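N-acetylmuramoyl-L-alanine amidase (Peptoclostridium difficile, PDB 4RN7) probably cleaves the amide bond between N-acetylmuramic acid and L-alanine in peptidoglycan, through a zinc-dependent catalytic domain of the Amidase_3 family. Local coordinates at residues T5-P10 against Q50-R55; P10-N15 against D30-I35; V77-H82 against P143-E148. One frame throughout, in Å; residues are numbered along the deposited sequence. Where two conformers were deposited one is given.

Contact 1. Residues T5-P10 against Q50-R55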
# COMPACT_ATOMS: atom_id res chain seq x y z
N THR A 5 -5.27 -12.19 -9.20
CA THR A 5 -5.57 -12.03 -7.78
C THR A 5 -4.66 -10.94 -7.22
O THR A 5 -3.43 -11.01 -7.35
CB THR A 5 -5.35 -13.34 -7.01
OG1 THR A 5 -6.27 -14.34 -7.48
CG2 THR A 5 -5.57 -13.12 -5.52
N VAL A 6 -5.26 -9.92 -6.60
CA VAL A 6 -4.48 -8.86 -5.97
C VAL A 6 -4.64 -9.00 -4.46
O VAL A 6 -5.76 -8.97 -3.95
CB VAL A 6 -4.96 -7.48 -6.42
CG1 VAL A 6 -4.12 -6.37 -5.78
CG2 VAL A 6 -4.89 -7.38 -7.94
N PHE A 7 -3.52 -9.17 -3.76
CA PHE A 7 -3.54 -9.29 -2.30
C PHE A 7 -3.25 -7.91 -1.71
O PHE A 7 -2.19 -7.33 -1.98
CB PHE A 7 -2.48 -10.29 -1.85
CG PHE A 7 -2.53 -10.62 -0.37
CD1 PHE A 7 -1.86 -9.83 0.55
CD2 PHE A 7 -3.24 -11.73 0.08
CE1 PHE A 7 -1.89 -10.13 1.90
CE2 PHE A 7 -3.27 -12.03 1.44
CZ PHE A 7 -2.60 -11.23 2.34
N ILE A 8 -4.19 -7.39 -0.92
CA ILE A 8 -4.03 -6.07 -0.31
C ILE A 8 -3.71 -6.26 1.17
O ILE A 8 -4.42 -6.97 1.87
CB ILE A 8 -5.30 -5.23 -0.43
CG1 ILE A 8 -5.69 -5.02 -1.90
CG2 ILE A 8 -5.13 -3.88 0.26
CD1 ILE A 8 -4.62 -4.30 -2.72
N ASP A 9 -2.63 -5.63 1.63
CA ASP A 9 -2.19 -5.78 3.02
C ASP A 9 -2.21 -4.43 3.75
O ASP A 9 -1.27 -3.63 3.64
CB ASP A 9 -0.77 -6.35 3.04
CG ASP A 9 -0.19 -6.40 4.44
OD1 ASP A 9 -0.88 -6.92 5.36
OD2 ASP A 9 0.94 -5.92 4.65
N PRO A 10 -3.28 -4.15 4.51
CA PRO A 10 -3.29 -2.91 5.28
C PRO A 10 -2.34 -3.03 6.47
O PRO A 10 -2.57 -3.86 7.35
CB PRO A 10 -4.75 -2.79 5.78
CG PRO A 10 -5.51 -3.99 5.16
CD PRO A 10 -4.47 -4.99 4.75
N GLN A 50 -9.73 -10.51 -8.75
CA GLN A 50 -10.19 -11.02 -7.46
C GLN A 50 -9.33 -10.39 -6.38
O GLN A 50 -8.10 -10.38 -6.49
CB GLN A 50 -10.01 -12.53 -7.36
CG GLN A 50 -10.07 -13.30 -8.67
CD GLN A 50 -10.04 -14.80 -8.43
OE1 GLN A 50 -11.05 -15.48 -8.60
NE2 GLN A 50 -8.88 -15.32 -8.03
N VAL A 51 -9.96 -9.88 -5.33
CA VAL A 51 -9.22 -9.26 -4.25
C VAL A 51 -9.16 -10.15 -3.02
O VAL A 51 -10.16 -10.77 -2.64
CB VAL A 51 -9.83 -7.90 -3.88
CG1 VAL A 51 -9.15 -7.32 -2.66
CG2 VAL A 51 -9.73 -6.95 -5.05
N VAL A 52 -7.97 -10.24 -2.42
CA VAL A 52 -7.79 -10.94 -1.16
C VAL A 52 -7.15 -9.92 -0.24
O VAL A 52 -6.24 -9.20 -0.65
CB VAL A 52 -6.86 -12.14 -1.34
CG1 VAL A 52 -6.63 -12.84 -0.00
CG2 VAL A 52 -7.43 -13.10 -2.36
N VAL A 53 -7.63 -9.80 1.00
CA VAL A 53 -7.04 -8.81 1.91
C VAL A 53 -6.51 -9.51 3.15
O VAL A 53 -7.07 -10.52 3.58
CB VAL A 53 -8.05 -7.72 2.33
CG1 VAL A 53 -8.66 -7.05 1.11
CG2 VAL A 53 -9.15 -8.31 3.20
N SER A 54 -5.43 -9.01 3.74
CA SER A 54 -4.92 -9.67 4.94
C SER A 54 -5.86 -9.43 6.12
O SER A 54 -6.01 -10.28 7.01
CB SER A 54 -3.49 -9.25 5.26
OG SER A 54 -3.42 -7.87 5.48
N ARG A 55 -6.53 -8.28 6.12
CA ARG A 55 -7.49 -8.00 7.16
C ARG A 55 -8.55 -7.03 6.69
O ARG A 55 -8.28 -6.18 5.83
CB ARG A 55 -6.80 -7.48 8.42
CG ARG A 55 -6.11 -6.15 8.23
CD ARG A 55 -5.43 -5.67 9.51
NE ARG A 55 -4.77 -4.37 9.31
CZ ARG A 55 -5.24 -3.22 9.78
NH1 ARG A 55 -6.39 -3.20 10.45
NH2 ARG A 55 -4.58 -2.08 9.58
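Phe7 and Val52 meet across two parallel strands. Phe7 CG lies anti to the backbone N (chi1 -173°), which carries the ring obliquely past Val52 and on to Ser54. Its CD2 lies 3.6 Å from Val52 CG1, and its CZ the same distance from Ser54 CB. Val52 is branched and turns its second methyl, CG2, to Thr5 CG2, so one valine serves two neighbours on this face. On the other face Ile8 packs against Val51 and Val53, with Ile8 CB 4.1 Å from Val53 CG1; beta-branched residues suit such extended backbone.

Underneath runs a regular parallel ladder. Val6 N and Ile8 N give to Gln50 O and Val52 O, while Val52 N and Ser54 N give to Val6 O and Ile8 O; the shortest of the four, Ile8 N to Val52 O, measures 2.7 Å. Polar side chains meet at both ends. At the start, in one of its two conformers, Gln50 NE2 can donate to Thr5 OG1 at 2.8 Å, in the plane of the amide, so this bond is probably held only part of the time. At the far end Ser54 OG reaches Asp9 OD1 at 2.7 Å, on that oxygen's anti lone pair; Asp9 also forms a salt bridge with Arg66 and accepts from Ser80. Pro10 has no N-H to give, but its carbonyl O takes Arg55 NE at 3.0 Å, in the guanidinium plane though above the plane of the carbonyl. The guanidinium is held further by Lys29 O, Gly11 O and Asp57 O.

The strands are the two ends of a beta-alpha-beta unit. Helix 28-44 covers the Val6, Ile8 and Val51 face, helix 63-72 packs on Phe7, and strand 77-84 pairs with the other edge of strand 4-10.

Contact 2. Residues P10-N15 against D30-I35; sequences PGHGGN and DLNLQI. With ZN (zinc ion), chain B.
The zinc-binding loop that follows strand 4-10 meets the first turns of helix 28-44 here, and Asn32 reaches from the helix to Gly11 and His12. Asn32 ND2 donates to Gly11 O at 3.0 Å in an almost straight bond, N-H...O 178°. The oxygen lies in the amide plane of Asn32, yet the nitrogen stands above the plane of the Gly11 carbonyl, approaching from over its flank. Asparagine fits: its CB lies 3.7 Å from Gly11 O, so a short side chain suffices, and Gly11 adds none where Asn32 ND2 already presses near. The same nitrogen lies at the edge of the His12 ring, 3.7 Å from CD2, with ring and amide nearly coplanar.

His12 NE2 binds zinc at 2.1 Å; Glu28 and His82 complete the protein's share of the site. Its other nitrogen, ND1, is hydrogen-bonded to Asp16; with the zinc this bond holds the ring's rotation, and it probably makes the imidazole a stronger electron donor. One residue along, Pro10 CG packs on Leu33 CD1 at 4.0 Å, apolar against apolar.

Around the contact, strand 77-84 touches Asn32 through Leu83 and pairs with Gly11 through Ile81, while Ala36, further along helix 28-44, continues the packing on Pro10.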
# COMPACT_ATOMS: atom_id res chain seq x y z
N PRO A 10 -3.28 -4.15 4.51
CA PRO A 10 -3.29 -2.91 5.28
C PRO A 10 -2.34 -3.03 6.47
O PRO A 10 -2.57 -3.86 7.35
CB PRO A 10 -4.75 -2.79 5.78
CG PRO A 10 -5.51 -3.99 5.16
CD PRO A 10 -4.47 -4.99 4.75
N GLY A 11 -1.28 -2.22 6.50
CA GLY A 11 -0.24 -2.40 7.49
C GLY A 11 -0.73 -2.26 8.91
O GLY A 11 -1.68 -1.52 9.19
N HIS A 12 -0.07 -2.98 9.81
CA HIS A 12 -0.35 -2.91 11.24
C HIS A 12 -1.76 -3.43 11.56
O HIS A 12 -2.38 -4.08 10.73
CB HIS A 12 -0.09 -1.49 11.75
CG HIS A 12 1.24 -0.95 11.32
ND1 HIS A 12 2.41 -1.25 11.97
CD2 HIS A 12 1.58 -0.14 10.28
CE1 HIS A 12 3.42 -0.64 11.38
NE2 HIS A 12 2.95 0.02 10.33
N GLY A 13 -2.26 -3.17 12.77
CA GLY A 13 -3.54 -3.72 13.16
C GLY A 13 -3.54 -4.23 14.58
O GLY A 13 -2.50 -4.71 15.07
N GLY A 14 -4.69 -4.13 15.24
CA GLY A 14 -4.84 -4.62 16.59
C GLY A 14 -3.88 -3.91 17.52
O GLY A 14 -3.80 -2.68 17.53
N ASN A 15 -3.14 -4.69 18.29
CA ASN A 15 -2.18 -4.14 19.24
C ASN A 15 -1.06 -3.32 18.57
O ASN A 15 -0.43 -2.48 19.23
CB ASN A 15 -1.58 -5.26 20.08
CG ASN A 15 -0.85 -4.74 21.30
OD1 ASN A 15 -1.47 -4.38 22.30
ND2 ASN A 15 0.48 -4.71 21.23
N ASP A 30 -5.44 2.43 11.53
CA ASP A 30 -6.83 2.69 11.18
C ASP A 30 -6.92 3.35 9.82
O ASP A 30 -7.81 3.04 9.01
CB ASP A 30 -7.49 3.59 12.23
CG ASP A 30 -7.67 2.90 13.56
OD1 ASP A 30 -7.97 1.68 13.58
OD2 ASP A 30 -7.51 3.58 14.59
N LEU A 31 -6.00 4.26 9.55
CA LEU A 31 -5.99 4.96 8.27
C LEU A 31 -5.57 4.01 7.14
O LEU A 31 -6.11 4.07 6.03
CB LEU A 31 -5.06 6.17 8.36
CG LEU A 31 -5.53 7.15 9.44
CD1 LEU A 31 -4.45 8.18 9.80
CD2 LEU A 31 -6.79 7.84 8.95
N ASN A 32 -4.62 3.12 7.44
CA ASN A 32 -4.26 2.09 6.47
C ASN A 32 -5.47 1.26 6.04
O ASN A 32 -5.64 0.96 4.85
CB ASN A 32 -3.22 1.14 7.08
CG ASN A 32 -1.84 1.76 7.18
OD1 ASN A 32 -1.56 2.85 6.63
ND2 ASN A 32 -0.95 1.06 7.90
N LEU A 33 -6.29 0.86 7.02
CA LEU A 33 -7.47 0.04 6.74
C LEU A 33 -8.46 0.83 5.88
O LEU A 33 -9.06 0.27 4.96
CB LEU A 33 -8.12 -0.43 8.03
CG LEU A 33 -9.27 -1.42 7.90
CD1 LEU A 33 -8.75 -2.68 7.20
CD2 LEU A 33 -9.82 -1.77 9.27
N GLN A 34 -8.60 2.14 6.15
CA GLN A 34 -9.54 2.96 5.39
C GLN A 34 -9.12 3.04 3.94
O GLN A 34 -9.94 2.85 3.03
CB GLN A 34 -9.64 4.38 5.98
CG GLN A 34 -10.33 4.44 7.33
CD GLN A 34 -10.31 5.84 7.92
OE1 GLN A 34 -9.92 6.80 7.26
NE2 GLN A 34 -10.72 5.95 9.18
N ILE A 35 -7.84 3.31 3.72
CA ILE A 35 -7.31 3.42 2.37
C ILE A 35 -7.40 2.06 1.65
O ILE A 35 -7.80 2.01 0.49
CB ILE A 35 -5.87 3.93 2.40
CG1 ILE A 35 -5.84 5.39 2.85
CG2 ILE A 35 -5.19 3.78 1.04
CD1 ILE A 35 -4.44 5.91 3.18
ZN ZN B . 3.73 1.22 8.77

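Contact 3. Residues V77-H82 against P143-E148. With ZN (zinc ion), chain B.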
# COMPACT_ATOMS: atom_id res chain seq x y z
N VAL A 77 -0.16 -10.12 -7.55
CA VAL A 77 0.42 -8.86 -7.09
C VAL A 77 0.12 -8.71 -5.59
O VAL A 77 -0.98 -9.07 -5.16
CB VAL A 77 -0.22 -7.68 -7.87
CG1 VAL A 77 -0.10 -6.37 -7.10
CG2 VAL A 77 0.38 -7.56 -9.26
N LEU A 78 1.07 -8.18 -4.81
CA LEU A 78 0.81 -7.82 -3.42
C LEU A 78 0.99 -6.32 -3.27
O LEU A 78 2.01 -5.77 -3.72
CB LEU A 78 1.77 -8.56 -2.47
CG LEU A 78 1.66 -8.30 -0.96
CD1 LEU A 78 2.21 -9.48 -0.21
CD2 LEU A 78 2.43 -7.05 -0.53
N VAL A 79 0.01 -5.65 -2.67
CA VAL A 79 0.16 -4.21 -2.36
C VAL A 79 -0.07 -4.02 -0.87
O VAL A 79 -1.17 -4.30 -0.36
CB VAL A 79 -0.81 -3.33 -3.17
CG1 VAL A 79 -0.58 -1.84 -2.85
CG2 VAL A 79 -0.63 -3.57 -4.67
N SER A 80 0.97 -3.58 -0.18
CA SER A 80 0.87 -3.28 1.24
C SER A 80 0.66 -1.78 1.38
O SER A 80 1.29 -0.99 0.66
CB SER A 80 2.14 -3.70 1.98
OG SER A 80 2.01 -3.53 3.38
N ILE A 81 -0.22 -1.39 2.29
CA ILE A 81 -0.57 0.02 2.46
C ILE A 81 -0.11 0.50 3.83
O ILE A 81 -0.57 -0.02 4.85
CB ILE A 81 -2.10 0.21 2.36
CG1 ILE A 81 -2.58 -0.19 0.95
CG2 ILE A 81 -2.49 1.65 2.68
CD1 ILE A 81 -2.01 0.70 -0.17
N HIS A 82 0.80 1.47 3.87
CA HIS A 82 1.34 1.99 5.12
C HIS A 82 1.36 3.52 5.05
O HIS A 82 1.08 4.08 4.00
CB HIS A 82 2.77 1.51 5.34
CG HIS A 82 2.87 0.14 5.92
ND1 HIS A 82 3.32 -0.09 7.20
CD2 HIS A 82 2.59 -1.09 5.39
CE1 HIS A 82 3.32 -1.39 7.44
NE2 HIS A 82 2.89 -2.02 6.36
N PRO A 143 5.31 -10.52 -7.39
CA PRO A 143 5.60 -9.09 -7.36
C PRO A 143 4.86 -8.37 -6.23
O PRO A 143 3.64 -8.51 -6.09
CB PRO A 143 5.11 -8.61 -8.73
CG PRO A 143 5.37 -9.79 -9.63
CD PRO A 143 5.06 -11.01 -8.76
N ALA A 144 5.62 -7.63 -5.42
CA ALA A 144 5.11 -7.07 -4.17
C ALA A 144 5.65 -5.66 -3.95
O ALA A 144 6.86 -5.42 -4.12
CB ALA A 144 5.51 -7.96 -3.00
N ILE A 145 4.77 -4.75 -3.56
CA ILE A 145 5.17 -3.38 -3.24
C ILE A 145 4.54 -2.95 -1.92
O ILE A 145 3.54 -3.54 -1.47
CB ILE A 145 4.78 -2.37 -4.35
CG1 ILE A 145 3.26 -2.31 -4.54
CG2 ILE A 145 5.51 -2.71 -5.65
CD1 ILE A 145 2.79 -1.21 -5.50
N LEU A 146 5.13 -1.94 -1.29
CA LEU A 146 4.55 -1.34 -0.09
C LEU A 146 4.52 0.15 -0.38
O LEU A 146 5.55 0.74 -0.68
CB LEU A 146 5.41 -1.63 1.15
CG LEU A 146 4.94 -1.05 2.50
CD1 LEU A 146 5.38 -1.93 3.65
CD2 LEU A 146 5.44 0.39 2.72
N ILE A 147 3.33 0.73 -0.30
CA ILE A 147 3.20 2.16 -0.56
C ILE A 147 3.13 2.91 0.75
O ILE A 147 2.25 2.64 1.57
CB ILE A 147 1.93 2.47 -1.37
CG1 ILE A 147 1.83 1.54 -2.58
CG2 ILE A 147 1.96 3.93 -1.86
CD1 ILE A 147 0.47 1.56 -3.28
N GLU A 148 4.05 3.88 0.93
CA GLU A 148 4.05 4.75 2.10
C GLU A 148 3.25 5.99 1.72
O GLU A 148 3.76 6.88 1.04
CB GLU A 148 5.47 5.14 2.51
CG GLU A 148 6.33 3.96 3.03
CD GLU A 148 5.97 3.52 4.44
OE1 GLU A 148 4.93 3.97 4.96
OE2 GLU A 148 6.71 2.72 5.04
ZN ZN B . 3.73 1.22 8.77
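His82 and Leu146 meet on one face of two central parallel strands, Leu146 CD1 lying obliquely 3.4 Å from His82 CD2. Between the strands five backbone bonds alternate in direction. Leu78 N, Ser80 N and His82 N are satisfied by Pro143 O, Ile145 O and Ile147 O, while Leu78 O and Ser80 O accept from Ile145 N and Ile147 N. The tightest is Ile147 N to Ser80 O at 2.8 Å. The Val79 and Ile81 backbones pair with strand 4-10, and Ala144 N with Ser107 OG. Proline suits the entry to this ladder because only its carbonyl is used.

Ser80 OG, anti to its backbone N (chi1 -175°), is bonded to Asp9 OD2 and also lies at the edge of the His82 ring, in its plane. His82 ND1 is spent on zinc at 2.1 Å, beside His12 and Glu28. Glu148 bends at chi2, bringing OE1 within 3.3 Å of His82 CB, while its OE2 stays 4.9 Å from ND1. The opposite face is wholly apolar: Ile147 CD1 packs on Val79 CG1 at 3.6 Å, beneath helices 107-122 and 164-185.

The metal-binding histidine is thus set on a strand hydrogen-bonded at its own N-H, on the face that also carries Ser80 and Glu148.

Strand 4-10 ties the three contacts together. It pairs with strand 49-53 in contact 1 and with strand 77-84 of contact 3, where Asp9 N lies 2.8 Å from Val79 O and Asp9 O 2.8 Å from Ile81 N. Beyond Pro10, shared by contacts 1 and 2, Gly11 N continues this pairing to Ile81 O at 2.8 Å. Contact 2 lies within the crossover between the strands of contact 1, and Arg55 NH2 joins them at 3.0 Å from Gly11 O. Contacts 2 and 3 converge on zinc: His12 NE2 and His82 ND1 are 3.2 Å apart, both bound to it, whereas in contact 1 the nearest atom of the Asp9 side chain is about 9 Å from the zinc.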